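Local structure of FKBP-type peptidyl-prolyl cis-trans isomerase 3 (1U79) at residues Gly30-Ala35 and Thr58-Val63; Gly86-Leu91 and Asp122-Gly127; Leu14-Lys19 and Gly79-Leu84. The protein catalyses cis-trans isomerisation of prolyl peptide bonds in the chloroplast thylakoid lumen and regulates accumulation of the Rieske protein. All blocks are in the same frame, centred on the assembly; numbering follows the deposited sequence.

Contact 1: residues Gly30-Ala35 and Thr58-Val63; sequences GQLIKA and TFRIGV
Ile-33 lies over one face of the Phe-59 ring, offset toward the rim. Its CG1 is 4.2 Å from the centroid of the Phe-59 ring and 21° off the ring normal, a CH-pi contact. Both side chains take the crowded first torsion: CG1 of Ile-33 and CG of Phe-59 each sit between the backbone N and the carbonyl carbon. The two therefore run side by side and point the same way. Ile-33 CD1 reaches Phe-59 CZ at 3.8 Å. The same methyl meets Ile-61 CB at 3.9 Å. Ala-35 brings its CB to the ring edge, near CE2. Beyond these residues the Phe-59 ring meets that of Trp-70, and Ile-61 packs on Asp-71, Ile-74 and Leu-75. This face of the sheet thus covers helix 68-75, the central packing of the FKBP fold, in which an antiparallel sheet curls round a short helix. The backbones hold the pair in place. Ile-33 N donates to Phe-59 O at 2.8 Å in a nearly straight bond (172°), although the donor stands above the carbonyl plane. Phe-59 N returns a bond to Ile-33 O at 3.0 Å. Past the regular pairing, Ile-61 N donates to Gln-31 O, and Gly-30 N to Ile-61 O at 2.8 Å. The other face carries Leu-32, Lys-34, Thr-58 and Arg-60. The side chains of Leu-32 and Thr-58 cross obliquely, with Leu-32 CG 3.8 Å from Thr-58 CG2, while Lys-34 runs alongside Thr-58. The Arg-60 guanidinium folds back with one face against the backbone of Gly-30 and Gln-31. Its first torsion is almost eclipsed (7°) and its tip is crowded in the model, so the exact place of the group is less certain.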
loop_
_atom_site.group_PDB
_atom_site.type_symbol
_atom_site.label_atom_id
_atom_site.label_comp_id
_atom_site.label_asym_id
_atom_site.label_seq_id
_atom_site.Cartn_x
_atom_site.Cartn_y
_atom_site.Cartn_z
ATOM N N GLY A 30 -11.864 -9.463 -3.037
ATOM C CA GLY A 30 -12.742 -9.222 -4.174
ATOM C C GLY A 30 -13.705 -8.048 -4.114
ATOM O O GLY A 30 -14.429 -7.795 -5.079
ATOM N N GLN A 31 -13.724 -7.335 -2.994
ATOM C CA GLN A 31 -14.619 -6.195 -2.830
ATOM C C GLN A 31 -14.047 -4.909 -3.420
ATOM O O GLN A 31 -12.834 -4.687 -3.401
ATOM C CB GLN A 31 -14.922 -5.983 -1.344
ATOM C CG GLN A 31 -15.901 -4.860 -1.035
ATOM C CD GLN A 31 -16.524 -5.000 0.356
ATOM O OE1 GLN A 31 -15.822 -4.996 1.369
ATOM N NE2 GLN A 31 -17.847 -5.132 0.403
ATOM N N LEU A 32 -14.930 -4.077 -3.959
ATOM C CA LEU A 32 -14.515 -2.795 -4.522
ATOM C C LEU A 32 -14.409 -1.873 -3.323
ATOM O O LEU A 32 -15.401 -1.655 -2.619
ATOM C CB LEU A 32 -15.573 -2.242 -5.487
ATOM C CG LEU A 32 -15.107 -1.051 -6.338
ATOM C CD1 LEU A 32 -14.068 -1.531 -7.333
ATOM C CD2 LEU A 32 -16.287 -0.421 -7.080
ATOM N N ILE A 33 -13.223 -1.326 -3.080
ATOM C CA ILE A 33 -13.037 -0.441 -1.932
ATOM C C ILE A 33 -12.449 0.904 -2.319
ATOM O O ILE A 33 -11.999 1.093 -3.451
ATOM C CB ILE A 33 -12.099 -1.072 -0.886
ATOM C CG1 ILE A 33 -10.690 -1.213 -1.462
ATOM C CG2 ILE A 33 -12.646 -2.435 -0.461
ATOM C CD1 ILE A 33 -9.644 -1.682 -0.450
ATOM N N LYS A 34 -12.449 1.821 -1.357
ATOM C CA LYS A 34 -11.911 3.167 -1.544
ATOM C C LYS A 34 -10.782 3.394 -0.555
ATOM O O LYS A 34 -10.904 3.037 0.621
ATOM C CB LYS A 34 -12.961 4.239 -1.250
ATOM C CG LYS A 34 -14.153 4.303 -2.169
ATOM C CD LYS A 34 -15.026 5.478 -1.744
ATOM C CE LYS A 34 -16.237 5.650 -2.639
ATOM N NZ LYS A 34 -17.046 6.835 -2.229
ATOM N N ALA A 35 -9.700 4.012 -1.019
ATOM C CA ALA A 35 -8.589 4.302 -0.135
ATOM C C ALA A 35 -7.855 5.567 -0.525
ATOM O O ALA A 35 -7.604 5.815 -1.705
ATOM C CB ALA A 35 -7.604 3.138 -0.115
ATOM N N THR A 58 -10.302 4.036 -6.175
ATOM C CA THR A 58 -11.362 3.043 -6.101
ATOM C C THR A 58 -10.855 1.826 -6.874
ATOM O O THR A 58 -10.505 1.935 -8.044
ATOM C CB THR A 58 -12.679 3.584 -6.704
ATOM O OG1 THR A 58 -13.173 4.659 -5.886
ATOM C CG2 THR A 58 -13.732 2.480 -6.768
ATOM N N PHE A 59 -10.778 0.674 -6.210
ATOM C CA PHE A 59 -10.264 -0.541 -6.851
ATOM C C PHE A 59 -10.702 -1.788 -6.092
ATOM O O PHE A 59 -11.147 -1.682 -4.946
ATOM C CB PHE A 59 -8.729 -0.497 -6.871
ATOM C CG PHE A 59 -8.098 -0.529 -5.491
ATOM C CD1 PHE A 59 -7.424 -1.659 -5.046
ATOM C CD2 PHE A 59 -8.192 0.571 -4.639
ATOM C CE1 PHE A 59 -6.846 -1.697 -3.767
ATOM C CE2 PHE A 59 -7.625 0.547 -3.363
ATOM C CZ PHE A 59 -6.949 -0.592 -2.927
ATOM N N ARG A 60 -10.612 -2.966 -6.714
ATOM C CA ARG A 60 -10.967 -4.164 -5.952
ATOM C C ARG A 60 -9.715 -4.709 -5.319
ATOM O O ARG A 60 -8.644 -4.731 -5.919
ATOM C CB ARG A 60 -11.623 -5.307 -6.741
ATOM C CG ARG A 60 -11.726 -5.242 -8.216
ATOM C CD ARG A 60 -13.050 -5.929 -8.527
ATOM N NE ARG A 60 -14.066 -5.123 -7.872
ATOM C CZ ARG A 60 -15.157 -5.583 -7.278
ATOM N NH1 ARG A 60 -15.419 -6.877 -7.242
ATOM N NH2 ARG A 60 -15.968 -4.727 -6.686
ATOM N N ILE A 61 -9.867 -5.169 -4.092
ATOM C CA ILE A 61 -8.750 -5.678 -3.335
ATOM C C ILE A 61 -8.605 -7.186 -3.466
ATOM O O ILE A 61 -9.593 -7.917 -3.585
ATOM C CB ILE A 61 -8.930 -5.284 -1.853
ATOM C CG1 ILE A 61 -7.705 -5.706 -1.041
ATOM C CG2 ILE A 61 -10.227 -5.900 -1.294
ATOM C CD1 ILE A 61 -6.489 -4.837 -1.299
ATOM N N GLY A 62 -7.356 -7.640 -3.470
ATOM C CA GLY A 62 -7.063 -9.055 -3.536
ATOM C C GLY A 62 -7.129 -9.766 -4.874
ATOM O O GLY A 62 -7.107 -10.994 -4.902
ATOM N N VAL A 63 -7.180 -9.027 -5.978
ATOM C CA VAL A 63 -7.260 -9.674 -7.284
ATOM C C VAL A 63 -6.199 -9.205 -8.275
ATOM O O VAL A 63 -6.354 -9.370 -9.486
ATOM C CB VAL A 63 -8.652 -9.481 -7.908
ATOM C CG1 VAL A 63 -9.715 -9.980 -6.945
ATOM C CG2 VAL A 63 -8.885 -8.021 -8.246
#

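Contact 2: residues Gly86-Leu91 and Asp122-Gly127; sequences GGKRTL and DIEYIG
Thr-90 turns OG1 anti to its carbonyl carbon (chi1 -63°), and Asp-122 takes an unusual chi1 of -108° that swings its carboxylate across to the neighbouring strand. The two side chains lie alongside each other, and Thr-90 OG1 donates to Asp-122 OD1 at 2.9 Å, though OG1 is crowded in the model and its place is less sure. The other oxygen, OD2, faces Lys-88 without touching its charge; it also has a long, weak ion pair with Lys-19. The Lys-88 side chain is fully extended, with CG anti to the backbone N, but its NZ stops 4.1 Å from Asp-122 OD2, too far for a salt bridge. A water joins them, accepting from Lys-88 NZ and donating to Asp-122 OD2 at 2.8 Å. An alanine at Asp-122 would remove both carboxylate oxygens and would probably leave Thr-90 OG1 and this water without their acceptors here. On the opposite face Leu-91 CD1 presses on Ile-123 CD1 at 3.4 Å, a tight contact. The backbones of Arg-89 and Ile-123 bond in both directions. Ile-123 N to Arg-89 O is the straightest of these bonds, at 2.7 Å and 175°. The regular pairing is interrupted opposite Tyr-125. Its N donates to Gly-87 O, while its O accepts from Gly-86 N at 2.7 Å. Two glycines thus face one residue, with positive phi at Gly-86: a G1 beta bulge.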
loop_
_atom_site.group_PDB
_atom_site.type_symbol
_atom_site.label_atom_id
_atom_site.label_comp_id
_atom_site.label_asym_id
_atom_site.label_seq_id
_atom_site.Cartn_x
_atom_site.Cartn_y
_atom_site.Cartn_z
ATOM N N GLY A 86 -12.014 2.137 8.012
ATOM C CA GLY A 86 -11.725 3.349 8.762
ATOM C C GLY A 86 -10.338 3.370 9.377
ATOM O O GLY A 86 -9.992 4.273 10.143
ATOM N N GLY A 87 -9.528 2.373 9.049
ATOM C CA GLY A 87 -8.194 2.316 9.611
ATOM C C GLY A 87 -7.146 3.100 8.841
ATOM O O GLY A 87 -7.348 3.465 7.677
ATOM N N LYS A 88 -6.032 3.388 9.506
ATOM C CA LYS A 88 -4.918 4.083 8.857
ATOM C C LYS A 88 -3.703 3.229 9.132
ATOM O O LYS A 88 -3.342 2.995 10.289
ATOM C CB LYS A 88 -4.693 5.475 9.434
ATOM C CG LYS A 88 -3.475 6.185 8.841
ATOM C CD LYS A 88 -3.270 7.526 9.520
ATOM C CE LYS A 88 -2.100 8.282 8.923
ATOM N NZ LYS A 88 -1.894 9.553 9.660
ATOM N N ARG A 89 -3.073 2.766 8.063
ATOM C CA ARG A 89 -1.925 1.894 8.184
ATOM C C ARG A 89 -0.740 2.366 7.362
ATOM O O ARG A 89 -0.899 2.898 6.264
ATOM C CB ARG A 89 -2.311 0.478 7.732
ATOM C CG ARG A 89 -1.127 -0.487 7.619
ATOM C CD ARG A 89 -1.574 -1.913 7.304
ATOM N NE ARG A 89 -2.293 -2.527 8.421
ATOM C CZ ARG A 89 -2.713 -3.785 8.432
ATOM N NH1 ARG A 89 -3.351 -4.259 9.498
ATOM N NH2 ARG A 89 -2.508 -4.569 7.373
ATOM N N THR A 90 0.451 2.179 7.907
ATOM C CA THR A 90 1.646 2.537 7.172
ATOM C C THR A 90 2.205 1.209 6.698
ATOM O O THR A 90 2.221 0.232 7.453
ATOM C CB THR A 90 2.679 3.252 8.062
ATOM O OG1 THR A 90 2.126 4.483 8.531
ATOM C CG2 THR A 90 3.935 3.557 7.273
ATOM N N LEU A 91 2.631 1.159 5.442
ATOM C CA LEU A 91 3.188 -0.062 4.885
ATOM C C LEU A 91 4.583 0.171 4.332
ATOM O O LEU A 91 4.833 1.189 3.677
ATOM C CB LEU A 91 2.319 -0.590 3.735
ATOM C CG LEU A 91 0.928 -1.187 3.947
ATOM C CD1 LEU A 91 0.347 -1.503 2.564
ATOM C CD2 LEU A 91 1.005 -2.468 4.806
ATOM N N ASP A 122 1.111 5.425 3.304
ATOM C CA ASP A 122 0.266 5.723 4.445
ATOM C C ASP A 122 -1.070 5.435 3.783
ATOM O O ASP A 122 -1.445 6.099 2.816
ATOM C CB ASP A 122 0.372 7.191 4.853
ATOM C CG ASP A 122 1.127 7.372 6.156
ATOM O OD1 ASP A 122 1.957 6.498 6.490
ATOM O OD2 ASP A 122 0.901 8.390 6.845
ATOM N N ILE A 123 -1.758 4.403 4.257
ATOM C CA ILE A 123 -3.030 4.034 3.662
ATOM C C ILE A 123 -4.217 4.296 4.575
ATOM O O ILE A 123 -4.210 3.931 5.756
ATOM C CB ILE A 123 -3.034 2.539 3.258
ATOM C CG1 ILE A 123 -1.884 2.275 2.278
ATOM C CG2 ILE A 123 -4.379 2.168 2.631
ATOM C CD1 ILE A 123 -1.907 0.915 1.633
ATOM N N GLU A 124 -5.230 4.943 4.011
ATOM C CA GLU A 124 -6.454 5.227 4.728
ATOM C C GLU A 124 -7.553 4.432 4.040
ATOM O O GLU A 124 -8.040 4.808 2.971
ATOM C CB GLU A 124 -6.751 6.729 4.711
ATOM C CG GLU A 124 -5.848 7.490 5.671
ATOM C CD GLU A 124 -5.873 8.980 5.466
ATOM O OE1 GLU A 124 -6.959 9.587 5.540
ATOM O OE2 GLU A 124 -4.790 9.552 5.236
ATOM N N TYR A 125 -7.907 3.306 4.655
ATOM C CA TYR A 125 -8.949 2.422 4.137
ATOM C C TYR A 125 -10.290 3.005 4.562
ATOM O O TYR A 125 -10.722 2.841 5.707
ATOM C CB TYR A 125 -8.771 1.011 4.716
ATOM C CG TYR A 125 -9.850 0.020 4.320
ATOM C CD1 TYR A 125 -10.190 -1.036 5.167
ATOM C CD2 TYR A 125 -10.544 0.146 3.111
ATOM C CE1 TYR A 125 -11.199 -1.940 4.830
ATOM C CE2 TYR A 125 -11.554 -0.755 2.761
ATOM C CZ TYR A 125 -11.874 -1.793 3.631
ATOM O OH TYR A 125 -12.867 -2.679 3.301
ATOM N N ILE A 126 -10.937 3.707 3.639
ATOM C CA ILE A 126 -12.227 4.337 3.903
ATOM C C ILE A 126 -13.335 3.302 4.055
ATOM O O ILE A 126 -14.240 3.463 4.875
ATOM C CB ILE A 126 -12.608 5.302 2.760
ATOM C CG1 ILE A 126 -11.443 6.258 2.493
ATOM C CG2 ILE A 126 -13.862 6.108 3.140
ATOM C CD1 ILE A 126 -11.073 7.113 3.694
ATOM N N GLY A 127 -13.252 2.240 3.264
ATOM C CA GLY A 127 -14.254 1.189 3.318
ATOM C C GLY A 127 -14.663 0.778 1.916
ATOM O O GLY A 127 -13.973 1.099 0.948
HETATM O O HOH W 1 -0.181 10.838 7.647
#

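Contact 3: residues Leu14-Lys19 and Gly79-Leu84; sequences LAFCDK and GIPPML
This is an apolar packing contact between strand 15-18, toward the edge of the sheet, and the loop that leads from helix 68-75 to strand 88-93. Leu-14, just before the strand, and Phe-16 within it carry one side; Ile-80 and Pro-81 carry the other. Leu-14 has CG anti to the backbone N and crosses Ile-80 at about a right angle. The tip of Ile-80, CD1, pushes into the Leu-14 branch and lies 3.3 Å from CD2, tighter than usual carbon contact. In the FKBP fold this places the loop against strand 15-18, which pairs with strand 88-93. The strand is also tied to the N-terminal segment by the disulfide between Cys-17 and Cys-5. Phe-16 holds CG in the crowded position between the backbone N and the carbonyl carbon (chi1 79°). Its CZ meets Pro-81 CD obliquely at 3.4 Å. Nearer the backbone, CD1 of Phe-16 approaches Ile-80 CG1 at 4.3 Å. The polar link is made by water. One molecule donates to Asp-18 OD2 at 3.2 Å and to Pro-82 O at 2.8 Å, bridging Asp-18 to the loop.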
loop_
_atom_site.group_PDB
_atom_site.type_symbol
_atom_site.label_atom_id
_atom_site.label_comp_id
_atom_site.label_asym_id
_atom_site.label_seq_id
_atom_site.Cartn_x
_atom_site.Cartn_y
_atom_site.Cartn_z
ATOM N N LEU A 14 7.308 -7.651 3.953
ATOM C CA LEU A 14 6.263 -6.636 3.962
ATOM C C LEU A 14 6.031 -6.297 5.429
ATOM O O LEU A 14 5.707 -7.182 6.231
ATOM C CB LEU A 14 4.973 -7.192 3.342
ATOM C CG LEU A 14 3.788 -6.241 3.163
ATOM C CD1 LEU A 14 4.170 -5.077 2.244
ATOM C CD2 LEU A 14 2.612 -7.015 2.576
ATOM N N ALA A 15 6.190 -5.029 5.791
ATOM C CA ALA A 15 6.004 -4.627 7.180
ATOM C C ALA A 15 4.899 -3.592 7.315
ATOM O O ALA A 15 4.591 -2.866 6.367
ATOM C CB ALA A 15 7.297 -4.083 7.745
ATOM N N PHE A 16 4.306 -3.523 8.497
ATOM C CA PHE A 16 3.222 -2.587 8.719
ATOM C C PHE A 16 3.161 -2.122 10.164
ATOM O O PHE A 16 3.790 -2.698 11.050
ATOM C CB PHE A 16 1.888 -3.259 8.407
ATOM C CG PHE A 16 1.406 -4.168 9.520
ATOM C CD1 PHE A 16 2.008 -5.400 9.741
ATOM C CD2 PHE A 16 0.403 -3.750 10.393
ATOM C CE1 PHE A 16 1.621 -6.208 10.823
ATOM C CE2 PHE A 16 0.011 -4.551 11.478
ATOM C CZ PHE A 16 0.627 -5.781 11.687
ATOM N N CYS A 17 2.381 -1.072 10.375
ATOM C CA CYS A 17 2.102 -0.541 11.700
ATOM C C CYS A 17 0.734 0.104 11.546
ATOM O O CYS A 17 0.511 0.869 10.608
ATOM C CB CYS A 17 3.137 0.501 12.150
ATOM S SG CYS A 17 3.272 1.977 11.094
ATOM N N ASP A 18 -0.194 -0.238 12.432
ATOM C CA ASP A 18 -1.525 0.345 12.383
ATOM C C ASP A 18 -1.559 1.616 13.226
ATOM O O ASP A 18 -1.722 1.563 14.448
ATOM C CB ASP A 18 -2.580 -0.654 12.883
ATOM C CG ASP A 18 -2.991 -1.651 11.806
ATOM O OD1 ASP A 18 -3.072 -1.247 10.624
ATOM O OD2 ASP A 18 -3.244 -2.829 12.129
ATOM N N LYS A 19 -1.388 2.758 12.567
ATOM C CA LYS A 19 -1.395 4.056 13.242
ATOM C C LYS A 19 -2.752 4.284 13.896
ATOM O O LYS A 19 -2.850 4.851 14.981
ATOM C CB LYS A 19 -1.083 5.168 12.236
ATOM C CG LYS A 19 0.325 5.074 11.653
ATOM C CD LYS A 19 0.650 6.278 10.782
ATOM C CE LYS A 19 2.159 6.455 10.630
ATOM N NZ LYS A 19 2.489 7.673 9.842
ATOM N N GLY A 79 1.505 -13.275 8.936
ATOM C CA GLY A 79 2.139 -12.247 9.735
ATOM C C GLY A 79 1.538 -10.865 9.525
ATOM O O GLY A 79 1.995 -9.891 10.116
ATOM N N ILE A 80 0.520 -10.766 8.679
ATOM C CA ILE A 80 -0.118 -9.477 8.441
ATOM C C ILE A 80 -1.634 -9.546 8.555
ATOM O O ILE A 80 -2.303 -10.133 7.707
ATOM C CB ILE A 80 0.234 -8.914 7.040
ATOM C CG1 ILE A 80 1.735 -8.648 6.954
ATOM C CG2 ILE A 80 -0.551 -7.622 6.782
ATOM C CD1 ILE A 80 2.183 -8.006 5.664
ATOM N N PRO A 81 -2.197 -8.955 9.621
ATOM C CA PRO A 81 -3.650 -8.981 9.775
ATOM C C PRO A 81 -4.253 -7.977 8.806
ATOM O O PRO A 81 -3.593 -7.029 8.391
ATOM C CB PRO A 81 -3.853 -8.560 11.226
ATOM C CG PRO A 81 -2.745 -7.585 11.429
ATOM C CD PRO A 81 -1.561 -8.247 10.746
ATOM N N PRO A 82 -5.528 -8.152 8.462
ATOM C CA PRO A 82 -6.225 -7.257 7.536
ATOM C C PRO A 82 -6.466 -5.886 8.125
ATOM O O PRO A 82 -6.546 -5.727 9.346
ATOM C CB PRO A 82 -7.568 -7.956 7.300
ATOM C CG PRO A 82 -7.398 -9.340 7.895
ATOM C CD PRO A 82 -6.444 -9.161 9.010
ATOM N N MET A 83 -6.587 -4.893 7.254
ATOM C CA MET A 83 -6.923 -3.562 7.718
ATOM C C MET A 83 -8.421 -3.633 7.976
ATOM O O MET A 83 -9.110 -4.496 7.421
ATOM C CB MET A 83 -6.662 -2.510 6.637
ATOM C CG MET A 83 -5.238 -2.017 6.574
ATOM S SD MET A 83 -5.125 -0.589 5.459
ATOM C CE MET A 83 -5.757 0.684 6.507
ATOM N N LEU A 84 -8.922 -2.745 8.830
ATOM C CA LEU A 84 -10.338 -2.695 9.136
ATOM C C LEU A 84 -10.846 -1.375 8.595
ATOM O O LEU A 84 -10.089 -0.403 8.519
ATOM C CB LEU A 84 -10.579 -2.728 10.639
ATOM C CG LEU A 84 -9.956 -3.883 11.411
ATOM C CD1 LEU A 84 -10.447 -3.813 12.850
ATOM C CD2 LEU A 84 -10.320 -5.210 10.761
HETATM O O HOH W 2 -6.166 -3.940 11.426
#

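Contacts 1 and 2 share one sheet, with centres about 13 Å apart. They are stitched together by a probable hydrogen bond from Lys-34 N to Gly-127 O at 2.9 Å. Contact 3 is about 9 Å from contact 2, centre to centre, and joins it through Arg-89. The NE of Arg-89 forms a salt bridge with Asp-18 OD1 at 2.7 Å, and its NH2 probably bonds Pro-81 O, so one guanidinium spans both segments of contact 3. Contacts 1 and 3 lie about 17 Å apart between centres and do not touch. Phe-59 of contact 1 and Ile-123 of contact 2 both pack on Trp-70, which probably floors the prolyl pocket, as in related FKBPs.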